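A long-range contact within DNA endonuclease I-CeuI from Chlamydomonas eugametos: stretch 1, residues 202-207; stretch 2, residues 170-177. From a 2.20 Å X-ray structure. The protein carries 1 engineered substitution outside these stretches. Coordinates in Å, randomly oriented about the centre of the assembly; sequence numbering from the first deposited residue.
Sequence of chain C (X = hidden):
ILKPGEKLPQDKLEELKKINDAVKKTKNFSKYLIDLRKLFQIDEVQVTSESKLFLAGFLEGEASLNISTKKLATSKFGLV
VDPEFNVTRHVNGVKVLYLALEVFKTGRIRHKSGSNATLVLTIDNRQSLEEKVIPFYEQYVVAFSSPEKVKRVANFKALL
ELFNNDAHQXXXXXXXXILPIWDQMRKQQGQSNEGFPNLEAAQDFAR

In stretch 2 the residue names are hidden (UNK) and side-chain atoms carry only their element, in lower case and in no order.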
# COMPACT_ATOMS: atom_id res chain seq x y z
N ALA C 202 -19.82 24.26 -7.18
CA ALA C 202 -18.49 24.91 -7.13
C ALA C 202 -18.35 25.95 -8.23
O ALA C 202 -17.83 27.09 -7.99
CB ALA C 202 -17.35 23.87 -7.21
N GLN C 203 -18.78 25.59 -9.44
CA GLN C 203 -18.94 26.58 -10.47
C GLN C 203 -19.91 27.74 -10.08
O GLN C 203 -19.64 28.85 -10.48
CB GLN C 203 -19.40 25.91 -11.76
CG GLN C 203 -18.45 24.85 -12.32
CD GLN C 203 -19.11 23.92 -13.33
OE1 GLN C 203 -20.25 23.48 -13.16
NE2 GLN C 203 -18.39 23.61 -14.36
N ASP C 204 -20.99 27.49 -9.30
CA ASP C 204 -21.99 28.52 -8.97
C ASP C 204 -21.35 29.47 -7.98
O ASP C 204 -21.56 30.67 -8.01
CB ASP C 204 -23.28 27.96 -8.22
CG ASP C 204 -24.29 27.15 -9.10
OD1 ASP C 204 -24.18 27.15 -10.37
OD2 ASP C 204 -25.19 26.45 -8.48
N PHE C 205 -20.68 28.91 -6.99
CA PHE C 205 -20.03 29.70 -5.95
C PHE C 205 -18.96 30.65 -6.54
O PHE C 205 -18.85 31.82 -6.17
CB PHE C 205 -19.43 28.76 -4.88
CG PHE C 205 -18.81 29.49 -3.72
CD1 PHE C 205 -19.56 29.81 -2.62
CD2 PHE C 205 -17.48 29.90 -3.78
CE1 PHE C 205 -19.00 30.51 -1.59
CE2 PHE C 205 -16.92 30.59 -2.75
CZ PHE C 205 -17.66 30.88 -1.65
N ALA C 206 -18.21 30.13 -7.49
CA ALA C 206 -17.17 30.91 -8.12
C ALA C 206 -17.86 32.03 -8.89
O ALA C 206 -17.39 33.20 -8.87
CB ALA C 206 -16.35 30.02 -9.05
N ARG C 207 -18.97 31.72 -9.56
CA ARG C 207 -19.68 32.85 -10.24
C ARG C 207 -20.42 33.79 -9.27
O ARG C 207 -20.29 34.94 -9.56
CB ARG C 207 -20.55 32.44 -11.43
CG ARG C 207 -19.90 31.55 -12.45
CD ARG C 207 -20.78 31.34 -13.67
NE ARG C 207 -19.92 31.34 -14.85
CZ ARG C 207 -19.71 30.30 -15.65
NH1 ARG C 207 -18.84 30.42 -16.65
NH2 ARG C 207 -20.35 29.16 -15.46
OXT ARG C 207 -21.08 33.58 -8.23
N UNK C 170 -8.70 33.54 -13.81
CA UNK C 170 -9.53 33.80 -14.93
C UNK C 170 -10.78 32.97 -14.61
O UNK C 170 -10.75 31.72 -14.58
o UNK C 170 -10.94 33.25 -17.33
o UNK C 170 -9.16 33.06 -18.61
c UNK C 170 -9.70 33.20 -17.47
c UNK C 170 -8.79 33.28 -16.19
N UNK C 171 -11.91 33.65 -14.39
CA UNK C 171 -13.18 32.95 -14.04
C UNK C 171 -13.57 31.80 -15.00
O UNK C 171 -13.97 30.73 -14.56
c UNK C 171 -15.57 32.57 -12.03
c UNK C 171 -14.31 33.97 -13.89
c UNK C 171 -16.80 33.33 -14.26
c UNK C 171 -15.65 33.64 -13.20
N UNK C 172 -13.40 32.01 -16.29
CA UNK C 172 -13.85 31.04 -17.28
C UNK C 172 -13.09 29.71 -17.27
O UNK C 172 -13.68 28.62 -17.29
o UNK C 172 -16.91 33.19 -17.70
c UNK C 172 -13.78 31.69 -18.68
c UNK C 172 -16.30 32.37 -18.40
o UNK C 172 -16.82 31.27 -18.71
c UNK C 172 -14.87 32.77 -18.89
N UNK C 173 -11.77 29.80 -17.28
CA UNK C 173 -10.93 28.64 -17.19
C UNK C 173 -11.09 27.98 -15.84
O UNK C 173 -11.06 26.78 -15.80
n UNK C 173 -7.87 27.73 -19.82
c UNK C 173 -7.88 28.95 -19.27
c UNK C 173 -9.19 29.48 -18.78
c UNK C 173 -9.49 29.01 -17.40
o UNK C 173 -6.88 29.60 -19.10
N UNK C 174 -11.24 28.75 -14.75
CA UNK C 174 -11.46 28.17 -13.44
C UNK C 174 -12.69 27.31 -13.50
O UNK C 174 -12.66 26.14 -13.04
c UNK C 174 -12.39 29.56 -9.95
c UNK C 174 -12.05 28.55 -10.99
c UNK C 174 -11.01 27.64 -10.37
c UNK C 174 -11.67 29.20 -12.36
N UNK C 175 -13.77 27.90 -14.04
CA UNK C 175 -15.07 27.18 -14.14
C UNK C 175 -14.97 26.07 -15.15
O UNK C 175 -15.35 24.94 -14.87
c UNK C 175 -16.48 29.06 -13.09
c UNK C 175 -16.32 28.14 -14.31
c UNK C 175 -17.61 27.39 -14.57
N UNK C 176 -14.37 26.33 -16.28
CA UNK C 176 -14.51 25.38 -17.39
C UNK C 176 -13.45 24.32 -17.63
O UNK C 176 -13.81 23.26 -18.08
o UNK C 176 -17.16 26.20 -18.55
c UNK C 176 -14.77 26.10 -18.69
n UNK C 176 -16.05 28.11 -18.83
c UNK C 176 -16.10 26.81 -18.68
N UNK C 177 -12.17 24.63 -17.40
CA UNK C 177 -11.06 23.67 -17.39
C UNK C 177 -10.63 23.18 -15.95
O UNK C 177 -10.65 22.00 -15.69
c UNK C 177 -9.76 25.11 -22.20
c UNK C 177 -10.15 23.90 -19.83
c UNK C 177 -9.17 24.71 -20.78
c UNK C 177 -9.91 24.19 -18.26
n UNK C 177 -11.29 25.12 -22.33

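Position 170 carries two side-chain carbons, the second holding two oxygens, and it touches nothing on stretch 1. A short carboxylate of this kind is aspartate, Asp170. It stands at the N-cap, just before the helix, where the first backbone NH groups lack partners within the helix; its OD1 accepts from the backbone N of residue 172 at 2.9 Å, a capping bond that a short acidic side chain is well placed to make.

Position 171 has four side-chain carbons, forked at the second, and its CA-to-CB bond points toward stretch 1. Two of its carbons approach Ala206 and Arg207. The pattern is that of leucine, Leu171. Its CD2 lies 3.7 Å from the backbone O of Ala206 and 4.0 Å from Ala206 CB, while CD1 is 3.7 Å from Arg207 NE, so the fork presents apolar surface to both residues.

Position 172 shows three carbons in a row, the third bearing two oxygens, one of which lies 3.0 Å from Arg207 NH1. This is glutamate, Glu172, and that oxygen is OE1. Its CA-to-CB bond points away from stretch 1, yet the chain is long enough for its end to come nearer. With chi1 and chi2 both m, OE1 forms a salt bridge with Arg207 NH1 near the plane of the guanidinium, at its edge.

Position 173 has three carbons, the third carrying one oxygen and one nitrogen, and touches nothing on stretch 1. The amide is that of glutamine, Gln173, a polar side chain readily accommodated at this partly exposed site.

At position 174 four carbons again fork at the second, and one terminal carbon lies 4.1 Å from Ala206 CB. This is leucine, Leu174, and that carbon is CD2. The site is buried. The CA-to-CB bond points sideways, but the end comes nearer, making an apolar contact suited to the interior.

Position 175 has one carbon carrying two more, three in all, branched directly at CB. One outer carbon lies close to Gln203 CG and Arg207 NH2, the other to Ala206 CB. This is valine, Val175. Its CA-to-CB bond points toward stretch 1, and it is compact enough for the close approach of the backbones, its CA lying 5.4 Å from the CA of Gln203. CG1 is 3.5 Å from Gln203 CG and 3.4 Å from Arg207 NH2, covering one face of the guanidinium, and CG2 is 4.2 Å from Ala206 CB.

Position 176 bears two carbons, the second with one oxygen and one nitrogen; the nitrogen lies 4.2 Å from Arg207 NH1, a proximity only. This is asparagine, Asn176. Its ND2 makes weak hydrogen bonds to Glu172 O at 2.9 Å and Glu172 OE1 at 3.3 Å, the latter linking it to the acceptor that pairs with Arg207.

Position 177 has four carbons in a row ending in nitrogen and touches nothing on stretch 1: lysine, Lys177. Exposed, it keeps its amine where charge is easily tolerated.

The contact joins two nearly antiparallel helices, their axes 9.8 Å apart at closest approach. Small Ala206 packs against Leu171, Leu174 and Val175, while a weak hydrogen bond from Gln203 NE2 to Val175 O, 3.4 Å long, adds a polar tie. Arg207 closes the margin, combining its salt bridge with apolar packing.

Stretch 2, residues 170-177: DLEQLVNK
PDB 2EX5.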